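Local coordinates for protein inorganic polyphosphate/ATP-glucomannokinase (Arthrobacter sp., PDB 1WOQ) that phosphorylates glucose and mannose, probably drawing the phosphoryl group from either inorganic polyphosphate or ATP, at residues 15-20 and 63-68; 27-30 and 35-38; 53-58 and 107-112; 128-133 and 251-256; 223-228 and 245-250. All coordinates share one frame; numbering follows the deposited sequence.

Contact 1 of 5, residues 15-20 and 63-68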
loop_
_atom_site.group_PDB
_atom_site.type_symbol
_atom_site.label_atom_id
_atom_site.label_comp_id
_atom_site.label_asym_id
_atom_site.label_seq_id
_atom_site.Cartn_x
_atom_site.Cartn_y
_atom_site.Cartn_z
ATOM N N ILE A 15 3.546 15.875 1.629
ATOM C CA ILE A 15 2.893 15.070 2.648
ATOM C C ILE A 15 2.244 13.855 1.998
ATOM O O ILE A 15 1.584 13.970 0.965
ATOM C CB ILE A 15 1.799 15.874 3.398
ATOM C CG1 ILE A 15 2.451 16.970 4.246
ATOM C CG2 ILE A 15 0.956 14.931 4.268
ATOM C CD1 ILE A 15 1.456 17.943 4.879
ATOM N N GLY A 16 2.464 12.691 2.603
ATOM C CA GLY A 16 1.876 11.457 2.111
ATOM C C GLY A 16 1.055 10.874 3.247
ATOM O O GLY A 16 1.489 10.907 4.397
ATOM N N ILE A 17 -0.127 10.349 2.935
ATOM C CA ILE A 17 -1.016 9.774 3.942
ATOM C C ILE A 17 -1.354 8.337 3.554
ATOM O O ILE A 17 -1.687 8.069 2.404
ATOM C CB ILE A 17 -2.336 10.586 4.042
ATOM C CG1 ILE A 17 -2.029 12.053 4.362
ATOM C CG2 ILE A 17 -3.242 9.995 5.123
ATOM C CD1 ILE A 17 -1.421 12.277 5.737
ATOM N N ASP A 18 -1.279 7.420 4.516
ATOM C CA ASP A 18 -1.571 6.011 4.260
ATOM C C ASP A 18 -2.775 5.582 5.101
ATOM O O ASP A 18 -2.716 5.572 6.332
ATOM C CB ASP A 18 -0.324 5.174 4.595
ATOM C CG ASP A 18 -0.441 3.717 4.165
ATOM O OD1 ASP A 18 -1.133 3.414 3.172
ATOM O OD2 ASP A 18 0.190 2.864 4.819
ATOM N N ILE A 19 -3.875 5.254 4.428
ATOM C CA ILE A 19 -5.092 4.831 5.114
ATOM C C ILE A 19 -5.090 3.316 5.266
ATOM O O ILE A 19 -5.177 2.580 4.279
ATOM C CB ILE A 19 -6.355 5.262 4.337
ATOM C CG1 ILE A 19 -6.413 6.792 4.249
ATOM C CG2 ILE A 19 -7.603 4.713 5.025
ATOM C CD1 ILE A 19 -7.546 7.328 3.389
ATOM N N GLY A 20 -4.982 2.855 6.507
ATOM C CA GLY A 20 -4.958 1.428 6.765
ATOM C C GLY A 20 -6.175 0.946 7.527
ATOM O O GLY A 20 -7.045 1.737 7.892
ATOM N N ALA A 63 -3.222 18.230 9.255
ATOM C CA ALA A 63 -3.119 19.450 10.047
ATOM C C ALA A 63 -1.879 19.400 10.932
ATOM O O ALA A 63 -1.153 20.386 11.051
ATOM C CB ALA A 63 -4.366 19.631 10.902
ATOM N N GLU A 64 -1.644 18.250 11.556
ATOM C CA GLU A 64 -0.486 18.074 12.428
ATOM C C GLU A 64 0.822 18.260 11.667
ATOM O O GLU A 64 1.693 19.023 12.091
ATOM C CB GLU A 64 -0.522 16.678 13.064
ATOM C CG GLU A 64 0.789 16.195 13.686
ATOM C CD GLU A 64 1.261 17.035 14.861
ATOM O OE1 GLU A 64 0.421 17.660 15.540
ATOM O OE2 GLU A 64 2.481 17.052 15.117
ATOM N N LEU A 65 0.956 17.565 10.540
ATOM C CA LEU A 65 2.169 17.645 9.733
ATOM C C LEU A 65 2.388 19.024 9.127
ATOM O O LEU A 65 3.521 19.493 9.042
ATOM C CB LEU A 65 2.130 16.591 8.616
ATOM C CG LEU A 65 2.063 15.136 9.095
ATOM C CD1 LEU A 65 1.881 14.207 7.897
ATOM C CD2 LEU A 65 3.329 14.776 9.863
ATOM N N SER A 66 1.305 19.676 8.712
ATOM C CA SER A 66 1.401 21.000 8.105
ATOM C C SER A 66 1.847 22.070 9.098
ATOM O O SER A 66 2.318 23.136 8.698
ATOM C CB SER A 66 0.053 21.406 7.502
ATOM O OG SER A 66 -0.389 20.463 6.544
ATOM N N ALA A 67 1.705 21.787 10.389
ATOM C CA ALA A 67 2.089 22.749 11.419
ATOM C C ALA A 67 3.558 22.630 11.807
ATOM O O ALA A 67 4.083 23.465 12.543
ATOM C CB ALA A 67 1.211 22.569 12.654
ATOM N N ARG A 68 4.224 21.595 11.312
ATOM C CA ARG A 68 5.631 21.393 11.639
ATOM C C ARG A 68 6.556 22.303 10.842
ATOM O O ARG A 68 6.262 22.670 9.704
ATOM C CB ARG A 68 6.011 19.930 11.421
ATOM C CG ARG A 68 5.192 18.992 12.277
ATOM C CD ARG A 68 5.708 17.581 12.209
ATOM N NE ARG A 68 4.901 16.687 13.030
ATOM C CZ ARG A 68 5.107 15.380 13.119
ATOM N NH1 ARG A 68 6.099 14.826 12.436
ATOM N NH2 ARG A 68 4.322 14.632 13.884
#
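I15 meets L65 and S66 with two different branches. Its CG2 lies 3.8 Å from L65 CD1, while CD1, carried outward by an extended chain (chi2 172°), reaches across to within 4.0 Å of L65 CB and 3.5 Å of S66 OG. That last approach is a carbon against a hydroxyl whose polar needs are met elsewhere: S66 OG is hydrogen-bonded to V62 O one turn back and to R116 NH1. The strand is the central one of a five-stranded mixed sheet of the actin-like ATPase fold to which ROK kinases belong, and helix 51-66 covers one of its faces. Two residues further on, I17 is folded at chi2 (-66°), and its CD1 comes no closer than 4.4 Å to L65 CD1, so a single leucine methyl faces both isoleucines. I19 continues the apolar row under the earlier turns of the helix, on V54 and V58. The second branch of L65 is used on the helix side: CD2 lies 3.7 Å above the centre of the R68 guanidinium. This group is held in turn by E64, whose OE2 accepts from R68 NE (3.2 Å) and NH2 (3.3 Å) in a side-on salt bridge.

Contact 2 of 5, residues 27-30 and 35-38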
loop_
_atom_site.group_PDB
_atom_site.type_symbol
_atom_site.label_atom_id
_atom_site.label_comp_id
_atom_site.label_asym_id
_atom_site.label_seq_id
_atom_site.Cartn_x
_atom_site.Cartn_y
_atom_site.Cartn_z
ATOM N N GLY A 27 3.290 11.330 6.848
ATOM C CA GLY A 27 4.642 11.794 7.061
ATOM C C GLY A 27 4.999 12.814 6.005
ATOM O O GLY A 27 4.356 12.883 4.958
ATOM N N ILE A 28 6.010 13.624 6.296
ATOM C CA ILE A 28 6.489 14.628 5.358
ATOM C C ILE A 28 7.609 13.901 4.630
ATOM O O ILE A 28 8.588 13.479 5.244
ATOM C CB ILE A 28 7.014 15.870 6.112
ATOM C CG1 ILE A 28 5.838 16.553 6.821
ATOM C CG2 ILE A 28 7.691 16.837 5.146
ATOM C CD1 ILE A 28 6.243 17.635 7.809
ATOM N N VAL A 29 7.442 13.732 3.323
ATOM C CA VAL A 29 8.403 12.986 2.526
ATOM C C VAL A 29 9.388 13.809 1.713
ATOM O O VAL A 29 9.007 14.715 0.972
ATOM C CB VAL A 29 7.664 12.031 1.558
ATOM C CG1 VAL A 29 8.662 11.159 0.804
ATOM C CG2 VAL A 29 6.682 11.160 2.336
ATOM N N ASP A 30 10.664 13.471 1.873
ATOM C CA ASP A 30 11.748 14.108 1.136
ATOM C C ASP A 30 11.969 13.159 -0.040
ATOM O O ASP A 30 12.546 12.085 0.129
ATOM C CB ASP A 30 13.011 14.167 1.993
ATOM C CG ASP A 30 14.182 14.797 1.265
ATOM O OD1 ASP A 30 14.392 14.471 0.077
ATOM O OD2 ASP A 30 14.899 15.610 1.881
ATOM N N LYS A 35 12.769 9.254 2.152
ATOM C CA LYS A 35 12.528 9.076 3.575
ATOM C C LYS A 35 11.696 10.222 4.132
ATOM O O LYS A 35 11.490 11.235 3.468
ATOM C CB LYS A 35 13.852 8.987 4.339
ATOM C CG LYS A 35 14.667 7.744 4.021
ATOM C CD LYS A 35 15.864 7.613 4.949
ATOM C CE LYS A 35 16.655 6.350 4.647
ATOM N NZ LYS A 35 17.171 6.347 3.251
ATOM N N LEU A 36 11.222 10.051 5.361
ATOM C CA LEU A 36 10.411 11.067 6.015
ATOM C C LEU A 36 11.247 12.074 6.782
ATOM O O LEU A 36 12.308 11.741 7.315
ATOM C CB LEU A 36 9.433 10.417 6.998
ATOM C CG LEU A 36 8.134 9.807 6.474
ATOM C CD1 LEU A 36 8.421 8.819 5.363
ATOM C CD2 LEU A 36 7.414 9.129 7.630
ATOM N N LEU A 37 10.763 13.309 6.825
ATOM C CA LEU A 37 11.421 14.363 7.579
ATOM C C LEU A 37 10.688 14.347 8.909
ATOM O O LEU A 37 9.476 14.577 8.958
ATOM C CB LEU A 37 11.243 15.721 6.897
ATOM C CG LEU A 37 11.872 15.850 5.509
ATOM C CD1 LEU A 37 11.696 17.271 5.001
ATOM C CD2 LEU A 37 13.353 15.485 5.579
ATOM N N GLY A 38 11.411 14.054 9.983
ATOM C CA GLY A 38 10.778 13.991 11.284
ATOM C C GLY A 38 10.074 12.656 11.450
ATOM O O GLY A 38 10.310 11.723 10.677
HETATM O O HOH W 1 7.103 13.089 8.828
#
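In the beta hairpin formed by strands 23-30 and 35-44, V29 and L36 are an antiparallel non-hydrogen-bonded pair, and D30 and K35 the hydrogen-bonded pair that follows toward the turn. D30 N donates to K35 O at 2.9 Å, nearly straight (169°), whereas the return bond from K35 N to D30 O is weak. On the other side of the V29-L36 pair, L37 N reaches I28 O at 2.7 Å; the same oxygen also receives a CA-H contact from L36 CA at 3.1 Å. A water then bridges the strands, donating to L37 O and accepting from I28 N. On the face carrying I28, D30 and L37, the leucine spans its two neighbours. Its CG stands beside the backbone N (chi1 -63°), which lets the methyls divide: L37 CD1 rests 4.0 Å from I28 CG2, and L37 CD2 lies 3.8 Å from D30 CB. Cutting the leucine back to alanine removes both methyls and is likely to leave a gap between the CG2 methyl of I28 and D30 CB. On the opposite face L36 CD2 lies over G27 CA at 3.9 Å, a place that a beta carbon on the glycine would contest. V29 and L36 are covered by helix 250-262 through I252, I28 and L37 lie on P13, and strand 23-30 continues the sheet by pairing with strand 14-19.

Contact 3 of 5, residues 53-58 and 107-112; sequences SVAEAV and DALLTA
L110 fits its CD2 methyl into the shallow hollow between A55 and V58, one turn apart on helix 51-66. The methyl lies 3.9 Å from A55 CA and 4.1 Å from A55 CB, and 4.3 Å from V58 CB, so it touches the helix surface beside the small residue as well as the branched one. The bond from CA to CB of L110 points alongside the partner helix; CD1 runs on from CA (chi2 -179°), and CD2 is the branch turned aside onto A55 and V58. In the reverse direction A55 is the bump: its CB points into the notch between L109 and L110, with L109 CG 4.3 Å away. L109 is the more exposed partner and V58 a buried one. A55 lies at the closest backbone point, its CA 6.1 Å from L110 CA. The axes of the short segments approach to 9.9 Å, with a crossing angle of -46°. The packing is wholly apolar. T111, facing elsewhere, turns its OG1 back to D107 O, which takes the backbone N of T111 on the other face of its plane. Beneath the pair lies the sheet: L110 rests on V118 and V120 of strand 118-122, and V54 and A57 on I24 of strand 23-30. A salt bridge from E56 OE2 to R113 NE also spans the two helices, and L109 leans on W101.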
loop_
_atom_site.group_PDB
_atom_site.type_symbol
_atom_site.label_atom_id
_atom_site.label_comp_id
_atom_site.label_asym_id
_atom_site.label_seq_id
_atom_site.Cartn_x
_atom_site.Cartn_y
_atom_site.Cartn_z
ATOM N N SER A 53 -16.057 9.937 8.307
ATOM C CA SER A 53 -15.172 9.745 9.456
ATOM C C SER A 53 -13.707 9.700 9.039
ATOM O O SER A 53 -12.843 10.271 9.706
ATOM C CB SER A 53 -15.533 8.459 10.210
ATOM O OG SER A 53 -15.232 7.303 9.448
ATOM N N VAL A 54 -13.430 9.019 7.935
ATOM C CA VAL A 54 -12.063 8.922 7.431
ATOM C C VAL A 54 -11.557 10.298 7.000
ATOM O O VAL A 54 -10.402 10.643 7.231
ATOM C CB VAL A 54 -11.984 7.948 6.237
ATOM C CG1 VAL A 54 -10.612 8.023 5.578
ATOM C CG2 VAL A 54 -12.260 6.527 6.722
ATOM N N ALA A 55 -12.422 11.085 6.371
ATOM C CA ALA A 55 -12.029 12.422 5.927
ATOM C C ALA A 55 -11.577 13.258 7.120
ATOM O O ALA A 55 -10.589 13.991 7.040
ATOM C CB ALA A 55 -13.192 13.107 5.218
ATOM N N GLU A 56 -12.304 13.156 8.227
ATOM C CA GLU A 56 -11.948 13.902 9.427
ATOM C C GLU A 56 -10.590 13.466 9.970
ATOM O O GLU A 56 -9.775 14.302 10.357
ATOM C CB GLU A 56 -13.017 13.722 10.506
ATOM C CG GLU A 56 -14.329 14.432 10.204
ATOM C CD GLU A 56 -14.143 15.917 9.942
ATOM O OE1 GLU A 56 -13.452 16.581 10.747
ATOM O OE2 GLU A 56 -14.692 16.421 8.935
ATOM N N ALA A 57 -10.345 12.159 9.990
ATOM C CA ALA A 57 -9.075 11.623 10.492
ATOM C C ALA A 57 -7.904 12.077 9.619
ATOM O O ALA A 57 -6.841 12.445 10.123
ATOM C CB ALA A 57 -9.130 10.096 10.543
ATOM N N VAL A 58 -8.097 12.043 8.305
ATOM C CA VAL A 58 -7.046 12.472 7.395
ATOM C C VAL A 58 -6.743 13.948 7.630
ATOM O O VAL A 58 -5.583 14.357 7.660
ATOM C CB VAL A 58 -7.459 12.240 5.927
ATOM C CG1 VAL A 58 -6.449 12.887 4.982
ATOM C CG2 VAL A 58 -7.540 10.742 5.659
ATOM N N ASP A 107 -10.993 11.763 -4.176
ATOM C CA ASP A 107 -10.140 12.922 -4.435
ATOM C C ASP A 107 -10.915 14.191 -4.103
ATOM O O ASP A 107 -10.400 15.081 -3.426
ATOM C CB ASP A 107 -9.696 12.963 -5.902
ATOM C CG ASP A 107 -8.484 12.093 -6.168
ATOM O OD1 ASP A 107 -8.176 11.228 -5.320
ATOM O OD2 ASP A 107 -7.843 12.269 -7.225
ATOM N N ALA A 108 -12.158 14.263 -4.575
ATOM C CA ALA A 108 -13.006 15.428 -4.324
ATOM C C ALA A 108 -13.309 15.545 -2.834
ATOM O O ALA A 108 -13.227 16.628 -2.255
ATOM C CB ALA A 108 -14.311 15.307 -5.112
ATOM N N LEU A 109 -13.669 14.422 -2.224
ATOM C CA LEU A 109 -13.984 14.378 -0.799
ATOM C C LEU A 109 -12.860 14.957 0.056
ATOM O O LEU A 109 -13.088 15.822 0.906
ATOM C CB LEU A 109 -14.228 12.931 -0.361
ATOM C CG LEU A 109 -14.430 12.696 1.142
ATOM C CD1 LEU A 109 -15.836 13.129 1.530
ATOM C CD2 LEU A 109 -14.215 11.224 1.478
ATOM N N LEU A 110 -11.644 14.473 -0.166
ATOM C CA LEU A 110 -10.510 14.928 0.626
ATOM C C LEU A 110 -10.011 16.318 0.252
ATOM O O LEU A 110 -9.572 17.074 1.120
ATOM C CB LEU A 110 -9.374 13.900 0.546
ATOM C CG LEU A 110 -9.731 12.511 1.100
ATOM C CD1 LEU A 110 -8.524 11.576 0.989
ATOM C CD2 LEU A 110 -10.164 12.628 2.563
ATOM N N THR A 111 -10.082 16.670 -1.028
ATOM C CA THR A 111 -9.636 17.996 -1.444
ATOM C C THR A 111 -10.528 19.049 -0.785
ATOM O O THR A 111 -10.046 20.077 -0.314
ATOM C CB THR A 111 -9.696 18.157 -2.980
ATOM O OG1 THR A 111 -8.781 17.237 -3.591
ATOM C CG2 THR A 111 -9.314 19.580 -3.390
ATOM N N ALA A 112 -11.828 18.772 -0.742
ATOM C CA ALA A 112 -12.793 19.691 -0.142
ATOM C C ALA A 112 -12.574 19.830 1.360
ATOM O O ALA A 112 -12.654 20.929 1.911
ATOM C CB ALA A 112 -14.210 19.204 -0.416
#

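Contact 4 of 5, residues 128-133 and 251-256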
loop_
_atom_site.group_PDB
_atom_site.type_symbol
_atom_site.label_atom_id
_atom_site.label_comp_id
_atom_site.label_asym_id
_atom_site.label_seq_id
_atom_site.Cartn_x
_atom_site.Cartn_y
_atom_site.Cartn_z
ATOM N N GLY A 128 4.376 -0.170 -4.054
ATOM C CA GLY A 128 5.149 -0.584 -5.216
ATOM C C GLY A 128 5.999 0.543 -5.778
ATOM O O GLY A 128 7.172 0.340 -6.115
ATOM N N LEU A 129 5.422 1.738 -5.881
ATOM C CA LEU A 129 6.166 2.890 -6.393
ATOM C C LEU A 129 7.387 3.123 -5.514
ATOM O O LEU A 129 8.494 3.371 -6.009
ATOM C CB LEU A 129 5.296 4.152 -6.383
ATOM C CG LEU A 129 4.157 4.273 -7.394
ATOM C CD1 LEU A 129 3.318 5.511 -7.080
ATOM C CD2 LEU A 129 4.734 4.356 -8.797
ATOM N N ALA A 130 7.180 3.047 -4.203
ATOM C CA ALA A 130 8.262 3.250 -3.251
ATOM C C ALA A 130 9.355 2.187 -3.393
ATOM O O ALA A 130 10.535 2.517 -3.393
ATOM C CB ALA A 130 7.714 3.257 -1.831
ATOM N N GLU A 131 8.966 0.918 -3.508
ATOM C CA GLU A 131 9.950 -0.155 -3.651
ATOM C C GLU A 131 10.701 -0.052 -4.970
ATOM O O GLU A 131 11.889 -0.366 -5.042
ATOM C CB GLU A 131 9.284 -1.536 -3.564
ATOM C CG GLU A 131 8.822 -1.934 -2.176
ATOM C CD GLU A 131 9.944 -1.909 -1.148
ATOM O OE1 GLU A 131 10.987 -2.559 -1.375
ATOM O OE2 GLU A 131 9.778 -1.240 -0.111
ATOM N N ALA A 132 10.004 0.378 -6.016
ATOM C CA ALA A 132 10.612 0.510 -7.335
ATOM C C ALA A 132 11.650 1.629 -7.379
ATOM O O ALA A 132 12.701 1.501 -8.020
ATOM C CB ALA A 132 9.529 0.770 -8.379
ATOM N N ARG A 133 11.356 2.720 -6.683
ATOM C CA ARG A 133 12.231 3.888 -6.666
ATOM C C ARG A 133 13.302 3.911 -5.582
ATOM O O ARG A 133 14.443 4.304 -5.846
ATOM C CB ARG A 133 11.372 5.155 -6.562
ATOM C CG ARG A 133 12.125 6.425 -6.189
ATOM C CD ARG A 133 13.121 6.854 -7.251
ATOM N NE ARG A 133 13.875 8.028 -6.814
ATOM C CZ ARG A 133 14.765 8.670 -7.562
ATOM N NH1 ARG A 133 15.399 9.727 -7.072
ATOM N NH2 ARG A 133 15.021 8.259 -8.797
ATOM N N GLY A 251 3.622 3.116 2.099
ATOM C CA GLY A 251 2.452 3.792 1.557
ATOM C C GLY A 251 2.608 5.302 1.557
ATOM O O GLY A 251 2.270 5.979 0.584
ATOM N N ILE A 252 3.113 5.833 2.664
ATOM C CA ILE A 252 3.335 7.267 2.797
ATOM C C ILE A 252 4.268 7.778 1.696
ATOM O O ILE A 252 3.968 8.756 1.002
ATOM C CB ILE A 252 3.956 7.588 4.176
ATOM C CG1 ILE A 252 2.906 7.369 5.271
ATOM C CG2 ILE A 252 4.498 9.021 4.194
ATOM C CD1 ILE A 252 3.458 7.425 6.679
ATOM N N VAL A 253 5.402 7.106 1.538
ATOM C CA VAL A 253 6.376 7.505 0.530
ATOM C C VAL A 253 5.807 7.346 -0.871
ATOM O O VAL A 253 5.926 8.246 -1.695
ATOM C CB VAL A 253 7.676 6.682 0.667
ATOM C CG1 VAL A 253 8.641 7.020 -0.466
ATOM C CG2 VAL A 253 8.319 6.981 2.011
ATOM N N GLY A 254 5.166 6.210 -1.131
ATOM C CA GLY A 254 4.589 5.978 -2.443
ATOM C C GLY A 254 3.535 7.006 -2.824
ATOM O O GLY A 254 3.411 7.376 -3.988
ATOM N N ALA A 255 2.765 7.468 -1.842
ATOM C CA ALA A 255 1.728 8.460 -2.106
ATOM C C ALA A 255 2.362 9.771 -2.559
ATOM O O ALA A 255 1.839 10.450 -3.440
ATOM C CB ALA A 255 0.888 8.688 -0.852
ATOM N N ALA A 256 3.493 10.119 -1.952
ATOM C CA ALA A 256 4.202 11.346 -2.303
ATOM C C ALA A 256 4.783 11.208 -3.708
ATOM O O ALA A 256 4.713 12.137 -4.516
ATOM C CB ALA A 256 5.312 11.618 -1.295
#
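L129 lays its CD1 methyl against the backbone of G254, 3.6 Å from G254 O; the extended chain (chi2 172°) carries the methyl across to that oxygen. Next to it A130 presses its CB on the peptide of the same turn, 4.0 Å from G254 N and 4.1 Å from V253 CG1. The valine meets it with the branch that stands anti to its own backbone N. The absence of a side chain on G254 probably helps the helices approach: A130 CA and G254 CA are only 4.6 Å apart, and the axes of the short segments pass at 7.7 Å, almost perpendicular at 85°. A beta carbon on G254 would lie 3.9 Å from A130 N and 4.1 Å from L129 CB. This is a small-residue helix crossing, alanine on glycine, buried near the middle of the chain. E131, turned away from the crossing, accepts from V245 N and L246 N and so ties its helix to the loop leading into helix 250-262. Beyond the crossing L129 continues onto I257 and L261, while I252 and the CG2 side of V253 reach the hairpin, I252 on K25 of strand 23-30 and V253 on L36 of strand 35-44.

Contact 5 of 5, residues 223-228 and 245-250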
loop_
_atom_site.group_PDB
_atom_site.type_symbol
_atom_site.label_atom_id
_atom_site.label_comp_id
_atom_site.label_asym_id
_atom_site.label_seq_id
_atom_site.Cartn_x
_atom_site.Cartn_y
_atom_site.Cartn_z
ATOM N N GLY A 223 2.693 -5.657 7.019
ATOM C CA GLY A 223 3.207 -5.797 8.369
ATOM C C GLY A 223 4.032 -7.036 8.665
ATOM O O GLY A 223 5.161 -6.928 9.141
ATOM N N ILE A 224 3.493 -8.215 8.373
ATOM C CA ILE A 224 4.212 -9.447 8.668
ATOM C C ILE A 224 5.386 -9.776 7.754
ATOM O O ILE A 224 5.991 -10.840 7.883
ATOM C CB ILE A 224 3.263 -10.661 8.708
ATOM C CG1 ILE A 224 2.600 -10.867 7.346
ATOM C CG2 ILE A 224 2.219 -10.452 9.794
ATOM C CD1 ILE A 224 1.838 -12.175 7.241
ATOM N N SER A 225 5.716 -8.880 6.832
ATOM C CA SER A 225 6.861 -9.136 5.968
ATOM C C SER A 225 8.091 -9.047 6.867
ATOM O O SER A 225 9.185 -9.461 6.492
ATOM C CB SER A 225 6.953 -8.099 4.842
ATOM O OG SER A 225 7.250 -6.805 5.333
ATOM N N LYS A 226 7.895 -8.509 8.068
ATOM C CA LYS A 226 8.987 -8.375 9.025
ATOM C C LYS A 226 9.321 -9.748 9.601
ATOM O O LYS A 226 10.350 -9.924 10.251
ATOM C CB LYS A 226 8.599 -7.420 10.156
ATOM C CG LYS A 226 9.787 -6.815 10.896
ATOM C CD LYS A 226 10.305 -5.545 10.212
ATOM C CE LYS A 226 10.791 -5.795 8.790
ATOM N NZ LYS A 226 11.126 -4.525 8.080
ATOM N N ARG A 227 8.441 -10.716 9.358
ATOM C CA ARG A 227 8.642 -12.081 9.834
ATOM C C ARG A 227 8.908 -13.000 8.647
ATOM O O ARG A 227 8.738 -14.215 8.740
ATOM C CB ARG A 227 7.407 -12.576 10.594
ATOM C CG ARG A 227 6.975 -11.668 11.736
ATOM C CD ARG A 227 8.073 -11.480 12.780
ATOM N NE ARG A 227 8.340 -12.697 13.544
ATOM C CZ ARG A 227 9.203 -13.642 13.187
ATOM N NH1 ARG A 227 9.905 -13.524 12.067
ATOM N NH2 ARG A 227 9.362 -14.715 13.952
ATOM N N ALA A 228 9.328 -12.407 7.535
ATOM C CA ALA A 228 9.611 -13.153 6.314
ATOM C C ALA A 228 10.565 -14.327 6.516
ATOM O O ALA A 228 10.457 -15.345 5.832
ATOM C CB ALA A 228 10.167 -12.212 5.253
ATOM N N VAL A 245 11.836 -3.275 1.367
ATOM C CA VAL A 245 12.770 -2.411 2.083
ATOM C C VAL A 245 11.972 -1.461 2.977
ATOM O O VAL A 245 12.307 -1.256 4.146
ATOM C CB VAL A 245 13.633 -1.597 1.095
ATOM C CG1 VAL A 245 14.441 -0.541 1.838
ATOM C CG2 VAL A 245 14.567 -2.538 0.334
ATOM N N LEU A 246 10.920 -0.874 2.415
ATOM C CA LEU A 246 10.060 0.019 3.179
ATOM C C LEU A 246 8.863 -0.805 3.638
ATOM O O LEU A 246 8.350 -1.642 2.893
ATOM C CB LEU A 246 9.583 1.197 2.321
ATOM C CG LEU A 246 10.628 2.202 1.827
ATOM C CD1 LEU A 246 11.336 1.662 0.590
ATOM C CD2 LEU A 246 9.941 3.517 1.500
ATOM N N ARG A 247 8.423 -0.588 4.870
ATOM C CA ARG A 247 7.281 -1.329 5.387
ATOM C C ARG A 247 6.300 -0.371 6.040
ATOM O O ARG A 247 5.220 -0.110 5.506
ATOM C CB ARG A 247 7.746 -2.390 6.395
ATOM C CG ARG A 247 6.628 -3.282 6.928
ATOM C CD ARG A 247 7.183 -4.498 7.662
ATOM N NE ARG A 247 7.977 -4.139 8.835
ATOM C CZ ARG A 247 7.477 -3.613 9.950
ATOM N NH1 ARG A 247 6.176 -3.383 10.054
ATOM N NH2 ARG A 247 8.280 -3.318 10.962
ATOM N N ASN A 248 6.682 0.173 7.188
ATOM C CA ASN A 248 5.810 1.099 7.892
ATOM C C ASN A 248 5.603 2.397 7.119
ATOM O O ASN A 248 4.575 3.046 7.269
ATOM C CB ASN A 248 6.376 1.419 9.278
ATOM C CG ASN A 248 6.529 0.185 10.146
ATOM O OD1 ASN A 248 7.359 -0.682 9.873
ATOM N ND2 ASN A 248 5.723 0.098 11.199
ATOM N N GLU A 249 6.568 2.768 6.281
ATOM C CA GLU A 249 6.470 4.019 5.529
ATOM C C GLU A 249 6.280 3.875 4.020
ATOM O O GLU A 249 6.265 4.870 3.302
ATOM C CB GLU A 249 7.714 4.874 5.803
ATOM C CG GLU A 249 8.065 4.974 7.285
ATOM C CD GLU A 249 9.252 5.884 7.560
ATOM O OE1 GLU A 249 10.206 5.890 6.751
ATOM O OE2 GLU A 249 9.236 6.583 8.595
ATOM N N ALA A 250 6.110 2.648 3.538
ATOM C CA ALA A 250 5.955 2.410 2.104
ATOM C C ALA A 250 4.785 3.156 1.458
ATOM O O ALA A 250 4.938 3.750 0.391
ATOM C CB ALA A 250 5.822 0.909 1.838
#
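R247 starts out extended, with CG anti to its backbone N (chi1 -176°) and chi2 at 167°, which carries CD to S225 OG; the bend at chi3 (62°) then turns the guanidinium onto K226. K226 answers with a chain bent at both chi2 and chi3, so that the two long side chains cross at about a right angle. Residues 223-226 form a 3-10 segment after strand 217-221, and R247 belongs to the loop after the neighbouring strand 241-243 that leads into helix 250-262. The contact therefore joins loops that leave two adjacent parallel strands of the second sheet. K226 CB lies over one face of the guanidinium, 3.6 Å from R247 NE. K226 CD is tight against the group, 3.0 Å from R247 NE and 3.1 Å from R247 NH2. K226 NZ comes to the guanidinium edge, in its plane and 3.3 Å from R247 NE, but both are donors and form no bond, and the like charges probably disfavour each other. With a serine in place of R247, the bent K226 chain is likely to lose the group it folds over, and S225 and G223 their cover. S225 OG, hydrogen-bonded to G222 O, sits near the guanidinium plane, 3.3 Å from R247 CD, and the same carbon lies 3.5 Å from G223 O.

Overall arrangement
Contacts 1, 3 and 4 are buried and apolar, while contacts 2 and 5 reach the surface and carry the polar chemistry. Contacts 1 and 3 share helix 51-66, which is held on the first sheet by its strands and, nearer its start, packed by helix 106-114. Contact 2 lies on that same sheet beside contact 1, strands 14-19 and 23-30 being neighbours, but works through backbone hydrogen bonds and a water. Contact 4 covers the sheet's other face, its I252 touching contacts 1 and 2, and crosses two helices through alanine and glycine. Contact 5, at the second sheet and opposite contact 3 about the chain's centre, is the one where two like charges come close; E131 connects it to contact 4.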